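Local structure of sporozoite surface protein 2 (Plasmodium vivax, 4HQO) at residues I48-Y61 / I73-L87. The protein serves as an adhesive receptor on the surface of malaria sporozoites, linked to their gliding motility, and binds metal through its von Willebrand factor A domain. The protein carries 4 engineered substitutions. Sequence-based numbering, arbitrary orientation.
With NA (sodium ion), chain G.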
loop_
_atom_site.group_PDB
_atom_site.type_symbol
_atom_site.label_atom_id
_atom_site.label_comp_id
_atom_site.label_asym_id
_atom_site.label_seq_id
_atom_site.Cartn_x
_atom_site.Cartn_y
_atom_site.Cartn_z
ATOM N N ILE A 48 -8.737 -14.339 1.064
ATOM C CA ILE A 48 -9.443 -13.108 1.383
ATOM C C ILE A 48 -10.065 -13.148 2.774
ATOM O O ILE A 48 -10.083 -12.145 3.482
ATOM C CB ILE A 48 -10.487 -12.772 0.301
ATOM C CG1 ILE A 48 -9.769 -12.243 -0.941
ATOM C CG2 ILE A 48 -11.507 -11.762 0.821
ATOM C CD1 ILE A 48 -10.612 -12.231 -2.219
ATOM N N ASN A 49 -10.544 -14.320 3.175
ATOM C CA ASN A 49 -11.066 -14.508 4.518
ATOM C C ASN A 49 -10.011 -14.293 5.591
ATOM O O ASN A 49 -10.343 -14.046 6.741
ATOM C CB ASN A 49 -11.673 -15.905 4.667
ATOM C CG ASN A 49 -12.801 -15.934 5.657
ATOM O OD1 ASN A 49 -13.724 -15.126 5.582
ATOM N ND2 ASN A 49 -12.727 -16.855 6.612
ATOM N N SER A 50 -8.737 -14.378 5.218
ATOM C CA SER A 50 -7.659 -14.232 6.188
ATOM C C SER A 50 -7.213 -12.780 6.295
ATOM O O SER A 50 -6.425 -12.441 7.163
ATOM C CB SER A 50 -6.451 -15.078 5.778
ATOM O OG SER A 50 -5.751 -14.462 4.695
ATOM N N LEU A 51 -7.695 -11.932 5.392
ATOM C CA LEU A 51 -7.239 -10.546 5.340
ATOM C C LEU A 51 -8.104 -9.634 6.188
ATOM O O LEU A 51 -9.321 -9.596 6.028
ATOM C CB LEU A 51 -7.267 -10.027 3.911
ATOM C CG LEU A 51 -6.396 -10.739 2.886
ATOM C CD1 LEU A 51 -6.655 -10.124 1.525
ATOM C CD2 LEU A 51 -4.944 -10.602 3.294
ATOM N N SER A 52 -7.468 -8.881 7.074
ATOM C CA SER A 52 -8.187 -7.900 7.871
ATOM C C SER A 52 -8.385 -6.601 7.080
ATOM O O SER A 52 -7.640 -5.640 7.271
ATOM C CB SER A 52 -7.435 -7.633 9.180
ATOM O OG SER A 52 -8.191 -6.790 10.035
ATOM N N LEU A 53 -9.381 -6.574 6.190
ATOM C CA LEU A 53 -9.665 -5.374 5.415
ATOM C C LEU A 53 -10.350 -4.315 6.274
ATOM O O LEU A 53 -11.154 -4.639 7.150
ATOM C CB LEU A 53 -10.522 -5.704 4.185
ATOM C CG LEU A 53 -10.022 -6.833 3.272
ATOM C CD1 LEU A 53 -11.048 -7.152 2.192
ATOM C CD2 LEU A 53 -8.695 -6.498 2.635
ATOM N N SER A 54 -9.988 -3.055 6.048
ATOM C CA SER A 54 -10.659 -1.911 6.657
ATOM C C SER A 54 -10.129 -0.656 5.992
ATOM O O SER A 54 -9.085 -0.688 5.348
ATOM C CB SER A 54 -10.432 -1.831 8.179
ATOM O OG SER A 54 -9.129 -1.359 8.491
ATOM N N ARG A 55 -10.853 0.445 6.151
ATOM C CA ARG A 55 -10.461 1.716 5.557
ATOM C C ARG A 55 -9.004 2.067 5.867
ATOM O O ARG A 55 -8.233 2.372 4.961
ATOM C CB ARG A 55 -11.398 2.821 6.049
ATOM C CG ARG A 55 -10.828 4.220 5.929
ATOM C CD ARG A 55 -10.921 4.711 4.514
ATOM N NE ARG A 55 -12.318 4.782 4.104
ATOM C CZ ARG A 55 -12.781 4.363 2.931
ATOM N NH1 ARG A 55 -11.949 3.838 2.019
ATOM N NH2 ARG A 55 -14.083 4.474 2.676
ATOM N N ASP A 56 -8.623 1.982 7.141
ATOM C CA ASP A 56 -7.302 2.441 7.585
ATOM C C ASP A 56 -6.184 1.404 7.493
ATOM O O ASP A 56 -5.025 1.715 7.776
ATOM C CB ASP A 56 -7.369 2.952 9.030
ATOM C CG ASP A 56 -8.302 4.136 9.187
ATOM O OD1 ASP A 56 -8.476 4.889 8.199
ATOM O OD2 ASP A 56 -8.859 4.306 10.298
ATOM N N THR A 57 -6.514 0.168 7.137
ATOM C CA THR A 57 -5.479 -0.863 7.111
ATOM C C THR A 57 -5.330 -1.500 5.722
ATOM O O THR A 57 -4.856 -0.844 4.785
ATOM C CB THR A 57 -5.641 -1.916 8.257
ATOM O OG1 THR A 57 -6.832 -2.688 8.073
ATOM C CG2 THR A 57 -5.701 -1.222 9.623
ATOM N N ILE A 58 -5.724 -2.759 5.571
ATOM C CA ILE A 58 -5.587 -3.408 4.261
ATOM C C ILE A 58 -6.693 -2.982 3.294
ATOM O O ILE A 58 -7.873 -3.063 3.620
ATOM C CB ILE A 58 -5.536 -4.946 4.389
ATOM C CG1 ILE A 58 -4.499 -5.343 5.448
ATOM C CG2 ILE A 58 -5.204 -5.582 3.041
ATOM C CD1 ILE A 58 -4.335 -6.839 5.644
ATOM N N ASN A 59 -6.298 -2.503 2.115
ATOM C CA ASN A 59 -7.241 -2.198 1.038
ATOM C C ASN A 59 -6.966 -3.125 -0.140
ATOM O O ASN A 59 -5.828 -3.244 -0.610
ATOM C CB ASN A 59 -7.119 -0.749 0.559
ATOM C CG ASN A 59 -7.477 0.277 1.631
ATOM O OD1 ASN A 59 -7.739 -0.055 2.798
ATOM N ND2 ASN A 59 -7.475 1.544 1.232
ATOM N N LEU A 60 -8.009 -3.777 -0.622
ATOM C CA LEU A 60 -7.862 -4.766 -1.674
ATOM C C LEU A 60 -8.109 -4.151 -3.054
ATOM O O LEU A 60 -9.025 -3.353 -3.234
ATOM C CB LEU A 60 -8.836 -5.927 -1.418
ATOM C CG LEU A 60 -8.884 -7.070 -2.433
ATOM C CD1 LEU A 60 -7.566 -7.827 -2.438
ATOM C CD2 LEU A 60 -10.066 -8.016 -2.131
ATOM N N TYR A 61 -7.257 -4.502 -4.010
ATOM C CA TYR A 61 -7.530 -4.267 -5.424
ATOM C C TYR A 61 -7.590 -5.654 -6.069
ATOM O O TYR A 61 -6.885 -6.571 -5.641
ATOM C CB TYR A 61 -6.451 -3.387 -6.070
ATOM C CG TYR A 61 -6.427 -3.427 -7.590
ATOM C CD1 TYR A 61 -5.739 -4.429 -8.262
ATOM C CD2 TYR A 61 -7.058 -2.454 -8.344
ATOM C CE1 TYR A 61 -5.699 -4.481 -9.625
ATOM C CE2 TYR A 61 -7.024 -2.497 -9.735
ATOM C CZ TYR A 61 -6.336 -3.517 -10.363
ATOM O OH TYR A 61 -6.270 -3.590 -11.733
ATOM N N ILE A 73 -12.178 -4.907 -8.494
ATOM C CA ILE A 73 -12.276 -4.151 -7.251
ATOM C C ILE A 73 -11.234 -3.042 -7.264
ATOM O O ILE A 73 -10.047 -3.325 -7.446
ATOM C CB ILE A 73 -12.049 -5.075 -6.017
ATOM C CG1 ILE A 73 -13.079 -6.214 -5.993
ATOM C CG2 ILE A 73 -12.074 -4.272 -4.717
ATOM C CD1 ILE A 73 -12.919 -7.168 -4.821
ATOM N N ARG A 74 -11.675 -1.790 -7.099
ATOM C CA ARG A 74 -10.753 -0.643 -6.998
ATOM C C ARG A 74 -10.374 -0.330 -5.560
ATOM O O ARG A 74 -11.219 -0.415 -4.665
ATOM C CB ARG A 74 -11.355 0.621 -7.636
ATOM C CG ARG A 74 -11.405 0.560 -9.164
ATOM C CD ARG A 74 -11.870 1.871 -9.808
ATOM N NE ARG A 74 -11.003 3.007 -9.497
ATOM C CZ ARG A 74 -9.749 3.156 -9.933
ATOM N NH1 ARG A 74 -9.055 4.233 -9.583
ATOM N NH2 ARG A 74 -9.177 2.232 -10.704
ATOM N N LEU A 75 -9.120 0.068 -5.351
ATOM C CA LEU A 75 -8.622 0.465 -4.029
ATOM C C LEU A 75 -9.517 1.473 -3.342
ATOM O O LEU A 75 -9.861 2.503 -3.924
ATOM C CB LEU A 75 -7.220 1.085 -4.123
ATOM C CG LEU A 75 -5.988 0.213 -4.312
ATOM C CD1 LEU A 75 -4.712 1.101 -4.362
ATOM C CD2 LEU A 75 -5.891 -0.815 -3.205
ATOM N N GLY A 76 -9.882 1.178 -2.097
ATOM C CA GLY A 76 -10.640 2.117 -1.287
ATOM C C GLY A 76 -12.150 1.990 -1.370
ATOM O O GLY A 76 -12.865 2.551 -0.540
ATOM N N SER A 77 -12.655 1.266 -2.365
ATOM C CA SER A 77 -14.103 1.112 -2.490
ATOM C C SER A 77 -14.679 0.255 -1.359
ATOM O O SER A 77 -13.939 -0.363 -0.594
ATOM C CB SER A 77 -14.460 0.466 -3.825
ATOM O OG SER A 77 -14.081 -0.897 -3.824
ATOM N N GLY A 78 -16.006 0.210 -1.274
ATOM C CA GLY A 78 -16.687 -0.653 -0.321
ATOM C C GLY A 78 -16.228 -2.101 -0.424
ATOM O O GLY A 78 -15.968 -2.744 0.595
ATOM N N GLN A 79 -16.097 -2.613 -1.649
ATOM C CA GLN A 79 -15.644 -3.990 -1.856
ATOM C C GLN A 79 -14.160 -4.162 -1.567
ATOM O O GLN A 79 -13.670 -5.283 -1.403
ATOM C CB GLN A 79 -15.953 -4.471 -3.278
ATOM C CG GLN A 79 -17.414 -4.730 -3.529
ATOM C CD GLN A 79 -17.667 -5.408 -4.861
ATOM O OE1 GLN A 79 -17.084 -5.037 -5.874
ATOM N NE2 GLN A 79 -18.538 -6.412 -4.861
ATOM N N SER A 80 -13.447 -3.045 -1.501
ATOM C CA SER A 80 -12.017 -3.068 -1.259
ATOM C C SER A 80 -11.696 -3.175 0.230
ATOM O O SER A 80 -10.677 -3.753 0.614
ATOM C CB SER A 80 -11.370 -1.806 -1.844
ATOM O OG SER A 80 -10.041 -1.680 -1.390
ATOM N N ILE A 81 -12.566 -2.614 1.068
ATOM C CA ILE A 81 -12.263 -2.462 2.483
ATOM C C ILE A 81 -13.190 -3.276 3.385
ATOM O O ILE A 81 -13.024 -3.277 4.603
ATOM C CB ILE A 81 -12.341 -0.976 2.925
ATOM C CG1 ILE A 81 -13.787 -0.482 2.856
ATOM C CG2 ILE A 81 -11.437 -0.106 2.064
ATOM C CD1 ILE A 81 -14.013 0.838 3.554
ATOM N N ASP A 82 -14.168 -3.953 2.792
ATOM C CA ASP A 82 -15.139 -4.730 3.571
ATOM C C ASP A 82 -15.068 -6.187 3.151
ATOM O O ASP A 82 -15.409 -6.524 2.026
ATOM C CB ASP A 82 -16.561 -4.199 3.361
ATOM C CG ASP A 82 -17.590 -4.897 4.251
ATOM O OD1 ASP A 82 -17.179 -5.629 5.174
ATOM O OD2 ASP A 82 -18.808 -4.707 4.035
ATOM N N LYS A 83 -14.620 -7.040 4.065
ATOM C CA LYS A 83 -14.407 -8.460 3.788
ATOM C C LYS A 83 -15.605 -9.175 3.142
ATOM O O LYS A 83 -15.449 -9.841 2.122
ATOM C CB LYS A 83 -14.014 -9.189 5.072
ATOM C CG LYS A 83 -13.577 -10.609 4.839
ATOM C CD LYS A 83 -12.332 -10.896 5.639
ATOM C CE LYS A 83 -12.683 -11.412 6.993
ATOM N NZ LYS A 83 -11.477 -11.594 7.826
ATOM N N ARG A 84 -16.789 -9.037 3.733
ATOM C CA ARG A 84 -17.989 -9.671 3.168
ATOM C C ARG A 84 -18.227 -9.285 1.687
ATOM O O ARG A 84 -18.601 -10.124 0.872
ATOM C CB ARG A 84 -19.223 -9.379 4.041
ATOM C CG ARG A 84 -19.576 -7.893 4.173
ATOM C CD ARG A 84 -20.531 -7.619 5.325
ATOM N NE ARG A 84 -21.028 -6.244 5.304
ATOM C CZ ARG A 84 -22.148 -5.846 5.903
ATOM N NH1 ARG A 84 -22.544 -4.581 5.825
ATOM N NH2 ARG A 84 -22.879 -6.716 6.586
ATOM N N GLN A 85 -17.970 -8.031 1.334
ATOM C CA GLN A 85 -18.211 -7.551 -0.023
ATOM C C GLN A 85 -17.180 -8.092 -1.023
ATOM O O GLN A 85 -17.522 -8.427 -2.164
ATOM C CB GLN A 85 -18.253 -6.027 -0.035
ATOM C CG GLN A 85 -19.465 -5.457 0.702
ATOM C CD GLN A 85 -19.599 -3.951 0.515
ATOM O OE1 GLN A 85 -19.652 -3.457 -0.612
ATOM N NE2 GLN A 85 -19.651 -3.215 1.622
ATOM N N ALA A 86 -15.928 -8.213 -0.591
ATOM C CA ALA A 86 -14.908 -8.817 -1.436
ATOM C C ALA A 86 -15.249 -10.288 -1.684
ATOM O O ALA A 86 -15.090 -10.794 -2.793
ATOM C CB ALA A 86 -13.538 -8.676 -0.787
ATOM N N LEU A 87 -15.711 -10.969 -0.642
ATOM C CA LEU A 87 -16.099 -12.365 -0.765
ATOM C C LEU A 87 -17.275 -12.553 -1.721
ATOM O O LEU A 87 -17.318 -13.543 -2.441
ATOM C CB LEU A 87 -16.401 -12.991 0.611
ATOM C CG LEU A 87 -15.131 -13.218 1.456
ATOM C CD1 LEU A 87 -15.467 -13.625 2.871
ATOM C CD2 LEU A 87 -14.200 -14.254 0.797
HETATM NA NA NA G . -6.984 -1.671 -12.769
HETATM O O HOH W 1 -15.488 3.194 0.758
#
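Ser80 holds both backbone polar atoms of Leu60: Leu60 N donates to Ser80 O at 2.9 Å, and Ser80 OG donates to Leu60 O at 2.7 Å. With chi1 168° the hydroxyl faces the strand, where it also accepts from Gly76 N. A small hydroxyl suits this buried place, tying helix 78-81 to the side of strand 58-65 facing away from strand 19-26. Gly76 is third in the type II turn Arg74 to Ser77, with phi 91°, where a CB would press against Leu75 O.

Beside this polar clasp the packing is close and apolar. Leu60 CD2 lies 3.8 Å from Ala86 CB and also meets Ile73 CD1; Ala86's short methyl lets the helix settle against Leu60, Leu53 and Ile48. Ile48 and Leu87 run alongside in opposing senses, CG2 against CD2.

The outer side is looser and charged. Arg55, bent at chi2 and chi3, reaches Gly76 O with NH1 at 3.0 Å, nearly straight and on a lone pair, while a water joins NH2 to the same oxygen. Ile81 CD1 lies 3.6 Å above one guanidinium face. Elsewhere Lys83 NZ donates to Asn49 O at 2.9 Å, from above the carbonyl plane, and weakly to Leu51 O; its long chain reaches these carbonyls near the end of helix 33-49.

Tyr61 packs CB on Leu75 CD2 and makes a CA-H...O contact with Ile73 O; its OH binds sodium with Glu71 and hydrogen-bonds Asn63. Within the von Willebrand factor A fold, the connection from edge strand 69-73 through helix 78-81 into helix 83-96 packs against strand 58-65, which pairs with strand 19-26.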